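PDB 4YJI: aryl acylamidase from bacterium CSBL00001, which probably hydrolyses the amide bond of N-acyl arylamines, as an aryl acylamidase of the amidase signature family. Local coordinates for residues Gly98-Leu103 against Ser133-Phe138; Gly162-Ala167 against Gly185-Ile190. The protein carries 1 engineered substitution. All coordinates share one frame; numbering follows the deposited sequence.

Interaction 1: Gly98-Leu103 against Ser133-Phe138; sequences GGIRAL and SPVYGF. With TYL (N-(4-hydroxyphenyl)acetamide (tylenol)), chain C.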
ATOM      1  N   GLY A  98      -6.119 -11.083  -7.026  1.00 16.02           N
ATOM      2  CA  GLY A  98      -4.853 -10.779  -7.663  1.00 16.98           C
ATOM      3  C   GLY A  98      -4.603 -11.555  -8.948  1.00 19.66           C
ATOM      4  O   GLY A  98      -3.478 -12.003  -9.217  1.00 20.32           O
ATOM      5  N   GLY A  99      -5.644 -11.706  -9.756  1.00 21.12           N
ATOM      6  CA  GLY A  99      -5.470 -12.247 -11.093  1.00 20.34           C
ATOM      7  C   GLY A  99      -5.546 -13.762 -11.188  1.00 19.81           C
ATOM      8  O   GLY A  99      -4.832 -14.376 -11.990  1.00 23.22           O
ATOM      9  N   ILE A 100      -6.409 -14.372 -10.383  1.00 17.14           N
ATOM     10  CA  ILE A 100      -6.690 -15.803 -10.523  1.00 20.91           C
ATOM     11  C   ILE A 100      -7.794 -16.012 -11.564  1.00 23.24           C
ATOM     12  O   ILE A 100      -8.959 -15.717 -11.302  1.00 20.25           O
ATOM     13  CB  ILE A 100      -7.125 -16.434  -9.192  1.00 21.12           C
ATOM     14  CG1 ILE A 100      -5.988 -16.383  -8.162  1.00 19.21           C
ATOM     15  CG2 ILE A 100      -7.596 -17.872  -9.399  1.00 22.26           C
ATOM     16  CD1 ILE A 100      -6.390 -16.936  -6.797  1.00 19.99           C
ATOM     17  N   ARG A 101      -7.428 -16.528 -12.735  1.00 23.01           N
ATOM     18  CA  ARG A 101      -8.377 -16.640 -13.846  1.00 22.61           C
ATOM     19  C   ARG A 101      -9.652 -17.403 -13.470  1.00 24.19           C
ATOM     20  O   ARG A 101     -10.755 -17.038 -13.903  1.00 20.81           O
ATOM     21  CB  ARG A 101      -7.711 -17.306 -15.056  1.00 23.81           C
ATOM     22  CG  ARG A 101      -8.669 -17.470 -16.229  1.00 30.52           C
ATOM     23  CD  ARG A 101      -7.978 -17.854 -17.533  1.00 35.93           C
ATOM     24  NE  ARG A 101      -8.852 -17.587 -18.679  1.00 47.41           N
ATOM     25  CZ  ARG A 101      -9.945 -18.291 -18.974  1.00 44.31           C
ATOM     26  NH1 ARG A 101     -10.312 -19.320 -18.219  1.00 43.77           N
ATOM     27  NH2 ARG A 101     -10.676 -17.966 -20.032  1.00 48.67           N
ATOM     28  N   ALA A 102      -9.510 -18.439 -12.644  1.00 20.29           N
ATOM     29  CA  ALA A 102     -10.643 -19.265 -12.238  1.00 21.72           C
ATOM     30  C   ALA A 102     -11.737 -18.484 -11.501  1.00 23.91           C
ATOM     31  O   ALA A 102     -12.858 -18.974 -11.363  1.00 23.42           O
ATOM     32  CB  ALA A 102     -10.165 -20.404 -11.372  1.00 25.57           C
ATOM     33  N   LEU A 103     -11.397 -17.292 -11.004  1.00 20.60           N
ATOM     34  CA  LEU A 103     -12.339 -16.473 -10.235  1.00 20.57           C
ATOM     35  C   LEU A 103     -12.941 -15.337 -11.060  1.00 23.80           C
ATOM     36  O   LEU A 103     -13.612 -14.462 -10.507  1.00 22.90           O
ATOM     37  CB  LEU A 103     -11.642 -15.882  -8.991  1.00 19.07           C
ATOM     38  CG  LEU A 103     -11.275 -16.877  -7.888  1.00 21.64           C
ATOM     39  CD1 LEU A 103     -10.441 -16.210  -6.782  1.00 22.45           C
ATOM     40  CD2 LEU A 103     -12.538 -17.484  -7.318  1.00 25.40           C
ATOM     41  N   SER A 133      -3.083  -6.527  -8.771  1.00 14.29           N
ATOM     42  CA  SER A 133      -2.311  -7.088  -7.662  1.00 16.48           C
ATOM     43  C   SER A 133      -1.773  -8.466  -8.088  1.00 16.03           C
ATOM     44  O   SER A 133      -2.381  -9.132  -8.928  1.00 16.37           O
ATOM     45  CB  SER A 133      -3.196  -7.208  -6.413  1.00 18.76           C
ATOM     46  OG  SER A 133      -2.641  -8.105  -5.459  1.00 21.02           O
ATOM     47  N   PRO A 134      -0.636  -8.911  -7.516  1.00 15.08           N
ATOM     48  CA  PRO A 134      -0.215 -10.296  -7.747  1.00 16.06           C
ATOM     49  C   PRO A 134      -1.115 -11.275  -7.012  1.00 16.96           C
ATOM     50  O   PRO A 134      -1.807 -10.872  -6.073  1.00 16.31           O
ATOM     51  CB  PRO A 134       1.193 -10.336  -7.162  1.00 15.94           C
ATOM     52  CG  PRO A 134       1.128  -9.338  -6.039  1.00 15.53           C
ATOM     53  CD  PRO A 134       0.296  -8.204  -6.627  1.00 14.02           C
ATOM     54  N   VAL A 135      -1.080 -12.544  -7.407  1.00 17.97           N
ATOM     55  CA  VAL A 135      -1.941 -13.571  -6.817  1.00 17.02           C
ATOM     56  C   VAL A 135      -1.792 -13.679  -5.301  1.00 18.05           C
ATOM     57  O   VAL A 135      -0.682 -13.846  -4.787  1.00 15.73           O
ATOM     58  CB  VAL A 135      -1.659 -14.955  -7.451  1.00 19.39           C
ATOM     59  CG1 VAL A 135      -2.440 -16.058  -6.737  1.00 16.15           C
ATOM     60  CG2 VAL A 135      -1.985 -14.933  -8.947  1.00 21.30           C
ATOM     61  N   TYR A 136      -2.919 -13.557  -4.597  1.00 17.19           N
ATOM     62  CA  TYR A 136      -2.969 -13.604  -3.130  1.00 17.44           C
ATOM     63  C   TYR A 136      -2.041 -12.602  -2.440  1.00 16.20           C
ATOM     64  O   TYR A 136      -1.717 -12.759  -1.261  1.00 17.63           O
ATOM     65  CB  TYR A 136      -2.652 -15.018  -2.625  1.00 17.90           C
ATOM     66  CG  TYR A 136      -3.854 -15.932  -2.590  1.00 16.41           C
ATOM     67  CD1 TYR A 136      -4.914 -15.678  -1.725  1.00 18.73           C
ATOM     68  CD2 TYR A 136      -3.935 -17.059  -3.409  1.00 16.71           C
ATOM     69  CE1 TYR A 136      -6.024 -16.514  -1.674  1.00 20.33           C
ATOM     70  CE2 TYR A 136      -5.052 -17.903  -3.367  1.00 17.91           C
ATOM     71  CZ  TYR A 136      -6.089 -17.619  -2.495  1.00 20.28           C
ATOM     72  OH  TYR A 136      -7.206 -18.428  -2.428  1.00 20.53           O
ATOM     73  N   GLY A 137      -1.627 -11.569  -3.173  1.00 14.46           N
ATOM     74  CA  GLY A 137      -0.731 -10.552  -2.649  1.00 15.10           C
ATOM     75  C   GLY A 137       0.667 -11.068  -2.327  1.00 16.65           C
ATOM     76  O   GLY A 137       1.444 -10.395  -1.645  1.00 19.17           O
ATOM     77  N   PHE A 138       1.005 -12.246  -2.835  1.00 16.46           N
ATOM     78  CA  PHE A 138       2.149 -12.981  -2.277  1.00 18.49           C
ATOM     79  C   PHE A 138       3.490 -12.655  -2.949  1.00 19.28           C
ATOM     80  O   PHE A 138       4.249 -13.562  -3.294  1.00 19.91           O
ATOM     81  CB  PHE A 138       1.883 -14.491  -2.340  1.00 16.67           C
ATOM     82  CG  PHE A 138       2.440 -15.259  -1.157  1.00 22.40           C
ATOM     83  CD1 PHE A 138       3.797 -15.489  -1.039  1.00 26.89           C
ATOM     84  CD2 PHE A 138       1.600 -15.757  -0.176  1.00 27.85           C
ATOM     85  CE1 PHE A 138       4.316 -16.190   0.045  1.00 24.72           C
ATOM     86  CE2 PHE A 138       2.109 -16.467   0.901  1.00 31.42           C
ATOM     87  CZ  PHE A 138       3.476 -16.673   1.014  1.00 22.50           C
TER
HETATM   88  C1  TYL C 502      -0.237  -8.811   0.948  1.00 28.32           C
HETATM   89  C2  TYL C 502      -1.169  -7.781   1.009  1.00 24.65           C
HETATM   90  C3  TYL C 502      -2.421  -8.029   1.556  1.00 22.96           C
HETATM   91  C4  TYL C 502      -2.727  -9.301   2.025  1.00 30.67           C
HETATM   92  C5  TYL C 502      -1.797 -10.329   1.953  1.00 28.54           C
HETATM   93  C6  TYL C 502      -0.545 -10.087   1.406  1.00 28.16           C
HETATM   94  N   TYL C 502       1.037  -8.590   0.390  1.00 23.20           N
HETATM   95  C   TYL C 502       1.892  -7.575   0.792  1.00 18.43           C
HETATM   96  CM  TYL C 502       3.219  -7.491   0.069  1.00 22.67           C
HETATM   97  O4  TYL C 502      -3.996  -9.560   2.580  1.00 36.25           O
HETATM   98  O   TYL C 502       1.589  -6.797   1.684  1.00 17.19           O
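The Tyr136 ring meets the 98-103 segment through Ile100, whose CD1 methyl reaches CE2 of the ring at 3.8 Å, coming in obliquely. Elsewhere the ring packs on Thr330, Met334 and Leu337 of helix 315-339 and on Leu356 of helix 354-362, and its hydroxyl is hydrogen-bonded to Ser333. Behind the methyl, Ile100 CG1 lies 3.8 Å from Val135 CG1, the two side chains crossing at about a right angle. Val135 CG1 stands anti to its own backbone N (chi1 174°) and faces the isoleucine, while CG2 turns to the backbone of the other segment, 3.3 Å from Gly98 O.

The other flat groups that meet across the contact are peptides. With no side chain in the way, Gly98 presses its CA against the Pro134 carbonyl, giving a CA-H...O contact of 3.4 Å from Gly98 CA to Pro134 O, with 157° at the hydrogen. That oxygen already accepts from Ser133 OG at 3.0 Å, a donor slightly off the carbonyl plane, and from Gly137 N. Gly98 O comes close to both Ser133 O and Val135 N without a hydrogen bond to either, the first being a second acceptor and the second poorly angled. Polar ties of this region to its surroundings include those from Tyr136 to the Leu97 backbone and from Ser133 O to Asn144 ND2.

The 133-138 turn lines the ligand pocket: Gly137 O takes the amide N-H of N-(4-hydroxyphenyl)acetamide, 2.8 Å from Gly137 O to the ligand N at a nearly straight 165°. Between the two segments the chemistry is apolar packing plus that one weak C-H contact, so their fit depends on shape, whereas the hydrogen bonds lie within each segment, to residues around them and to the ligand.

Interaction 2: Gly162-Ala167 against Gly185-Ile190; sequences GSSGGA and GGAIRI. Engineered in segment 185-190: Ala187 (natural residue Ser). With TYL (N-(4-hydroxyphenyl)acetamide (tylenol)), chain C.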
ATOM      1  N   GLY A 162       4.605  -3.997  -5.654  1.00 15.98           N
ATOM      2  CA  GLY A 162       3.359  -4.648  -5.273  1.00 15.52           C
ATOM      3  C   GLY A 162       3.290  -4.886  -3.778  1.00 14.76           C
ATOM      4  O   GLY A 162       4.260  -4.616  -3.065  1.00 15.36           O
ATOM      5  N   SER A 163       2.163  -5.409  -3.295  1.00 15.32           N
ATOM      6  CA  SER A 163       1.098  -5.897  -4.160  1.00 13.59           C
ATOM      7  C   SER A 163       0.104  -4.833  -4.660  1.00 15.44           C
ATOM      8  O   SER A 163      -0.695  -5.119  -5.546  1.00 16.14           O
ATOM      9  CB  SER A 163       0.332  -7.018  -3.447  1.00 15.85           C
ATOM     10  OG  SER A 163      -0.120  -6.625  -2.173  1.00 18.36           O
ATOM     11  N   SER A 164       0.164  -3.610  -4.128  1.00 13.64           N
ATOM     12  CA  SER A 164      -0.728  -2.534  -4.591  1.00 14.99           C
ATOM     13  C   SER A 164      -0.144  -1.759  -5.779  1.00 14.38           C
ATOM     14  O   SER A 164      -0.163  -0.526  -5.779  1.00 15.76           O
ATOM     15  CB  SER A 164      -1.029  -1.529  -3.467  1.00 14.54           C
ATOM     16  OG  SER A 164      -1.374  -2.163  -2.248  1.00 14.63           O
ATOM     17  N   GLY A 165       0.359  -2.469  -6.783  1.00 16.13           N
ATOM     18  CA  GLY A 165       1.079  -1.832  -7.876  1.00 15.43           C
ATOM     19  C   GLY A 165       0.205  -0.997  -8.795  1.00 14.44           C
ATOM     20  O   GLY A 165       0.611   0.089  -9.227  1.00 14.78           O
ATOM     21  N   GLY A 166      -0.984  -1.505  -9.103  1.00 13.47           N
ATOM     22  CA  GLY A 166      -1.938  -0.753  -9.905  1.00 14.52           C
ATOM     23  C   GLY A 166      -2.330   0.556  -9.238  1.00 16.58           C
ATOM     24  O   GLY A 166      -2.434   1.588  -9.901  1.00 14.63           O
ATOM     25  N   ALA A 167      -2.542   0.513  -7.923  1.00 15.30           N
ATOM     26  CA  ALA A 167      -2.863   1.719  -7.152  1.00 14.65           C
ATOM     27  C   ALA A 167      -1.761   2.775  -7.275  1.00 14.96           C
ATOM     28  O   ALA A 167      -2.031   3.935  -7.602  1.00 14.53           O
ATOM     29  CB  ALA A 167      -3.098   1.369  -5.668  1.00 14.27           C
ATOM     30  N   GLY A 185       2.643  -7.285   4.130  1.00 13.22           N
ATOM     31  CA  GLY A 185       4.096  -7.374   4.214  1.00 11.76           C
ATOM     32  C   GLY A 185       4.742  -6.107   3.681  1.00 17.06           C
ATOM     33  O   GLY A 185       5.965  -6.040   3.517  1.00 16.28           O
ATOM     34  N   GLY A 186       3.920  -5.091   3.419  1.00 13.88           N
ATOM     35  CA  GLY A 186       4.419  -3.819   2.929  1.00 15.86           C
ATOM     36  C   GLY A 186       3.705  -3.259   1.707  1.00 13.33           C
ATOM     37  O   GLY A 186       4.147  -2.266   1.138  1.00 13.97           O
ATOM     38  N   ALA A 187       2.580  -3.856   1.316  1.00 13.82           N
ATOM     39  CA  ALA A 187       2.024  -3.563  -0.005  1.00 12.62           C
ATOM     40  C   ALA A 187       1.479  -2.140  -0.224  1.00 15.90           C
ATOM     41  O   ALA A 187       1.222  -1.768  -1.358  1.00 15.47           O
ATOM     42  CB  ALA A 187       0.956  -4.559  -0.336  1.00 18.31           C
ATOM     43  N   ILE A 188       1.304  -1.347   0.828  1.00 14.35           N
ATOM     44  CA  ILE A 188       0.974   0.069   0.644  1.00 13.27           C
ATOM     45  C   ILE A 188       2.260   0.844   0.341  1.00 13.03           C
ATOM     46  O   ILE A 188       2.271   1.821  -0.420  1.00 12.35           O
ATOM     47  CB  ILE A 188       0.285   0.662   1.901  1.00 12.97           C
ATOM     48  CG1 ILE A 188      -1.155   0.152   2.023  1.00 14.67           C
ATOM     49  CG2 ILE A 188       0.293   2.174   1.884  1.00 13.93           C
ATOM     50  CD1 ILE A 188      -1.721   0.311   3.442  1.00 15.56           C
ATOM     51  N   ARG A 189       3.348   0.381   0.943  1.00 11.32           N
ATOM     52  CA  ARG A 189       4.588   1.146   1.016  1.00 11.97           C
ATOM     53  C   ARG A 189       5.587   0.750  -0.064  1.00 11.92           C
ATOM     54  O   ARG A 189       6.320   1.602  -0.567  1.00 12.13           O
ATOM     55  CB  ARG A 189       5.223   0.967   2.408  1.00 10.71           C
ATOM     56  CG  ARG A 189       4.313   1.489   3.543  1.00 14.80           C
ATOM     57  CD  ARG A 189       4.686   0.922   4.906  1.00 12.98           C
ATOM     58  NE  ARG A 189       4.212  -0.453   5.082  1.00 13.87           N
ATOM     59  CZ  ARG A 189       4.777  -1.325   5.908  1.00 12.77           C
ATOM     60  NH1 ARG A 189       5.851  -0.966   6.607  1.00 12.60           N
ATOM     61  NH2 ARG A 189       4.289  -2.554   6.014  1.00 12.40           N
ATOM     62  N   ILE A 190       5.622  -0.536  -0.392  1.00 12.60           N
ATOM     63  CA  ILE A 190       6.541  -1.061  -1.424  1.00 12.14           C
ATOM     64  C   ILE A 190       6.338  -0.385  -2.785  1.00 14.63           C
ATOM     65  O   ILE A 190       7.287   0.190  -3.332  1.00 14.85           O
ATOM     66  CB  ILE A 190       6.407  -2.605  -1.582  1.00 13.38           C
ATOM     67  CG1 ILE A 190       6.820  -3.339  -0.293  1.00 14.05           C
ATOM     68  CG2 ILE A 190       7.223  -3.111  -2.791  1.00 15.15           C
ATOM     69  CD1 ILE A 190       6.159  -4.712  -0.167  1.00 15.52           C
TER
HETATM   70  C1  TYL C 502      -0.237  -8.811   0.948  1.00 28.32           C
HETATM   71  C2  TYL C 502      -1.169  -7.781   1.009  1.00 24.65           C
HETATM   72  C3  TYL C 502      -2.421  -8.029   1.556  1.00 22.96           C
HETATM   73  C4  TYL C 502      -2.727  -9.301   2.025  1.00 30.67           C
HETATM   74  C5  TYL C 502      -1.797 -10.329   1.953  1.00 28.54           C
HETATM   75  C6  TYL C 502      -0.545 -10.087   1.406  1.00 28.16           C
HETATM   76  N   TYL C 502       1.037  -8.590   0.390  1.00 23.20           N
HETATM   77  C   TYL C 502       1.892  -7.575   0.792  1.00 18.43           C
HETATM   78  CM  TYL C 502       3.219  -7.491   0.069  1.00 22.67           C
HETATM   79  O4  TYL C 502      -3.996  -9.560   2.580  1.00 36.25           O
HETATM   80  O   TYL C 502       1.589  -6.797   1.684  1.00 17.19           O
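Ser163 and Ser164, next to each other in sequence, aim their hydroxyls at different parts of the same residue, Ala187. Ser163 OG takes the crowded position between its backbone N and carbonyl carbon (chi1 53°), which sets it 3.0 Å from Ala187 CB and 3.4 Å from the ligand N. Ser164 OG, beside its own backbone N, donates to Ala187 O at 2.8 Å, standing well above the carbonyl plane (63° out of it); a weak bond from Ser164 N goes to the same oxygen. Both hydroxyls are also bonded to Lys84 NZ. Ala187 is engineered where the natural chain has serine, and with the cis peptide before Ser163 the layout is consistent with the Ser-cisSer-Lys triad of amidase signature enzymes.

Ala187 CB lies 3.1 Å from the ligand carbonyl O, which receives Gly185 N at 2.7 Å and, weakly, Ala187 N, an arrangement resembling an oxyanion hole. Ile190 packs against Gly162 O, with CB and CG2 each 3.3 Å from that oxygen.

Around the contact, Ser164 directly precedes helix 165-172 and packs on Ile227 of strand 223-228. The partner loop runs from strand 178-183 into helix 190-194, while Arg189 turns away to a salt bridge with Asp183 and packs against Ser443 and Ser445 of strand 443-451.

Overall arrangement
The two contacts follow one another along the chain, with centres 14 Å apart, and meet at Ser163. Ser133 CB of interaction 1 lies 3.4 Å from Ser163 O of interaction 2, Pro134 CD lies 3.4 Å from Ser163 CB, and Gly137 CA is 3.8 Å from that same CB. All of this is packing. Together they hold N-(4-hydroxyphenyl)acetamide by its amide: the 133-138 turn accepts its N-H, while the 185-190 loop, with Gly184 N nearby in the chain, donates hydrogen bonds to the ligand. Interaction 2 lies near the middle of the molecule at the probable catalytic centre; interaction 1, farther out, builds the adjoining wall.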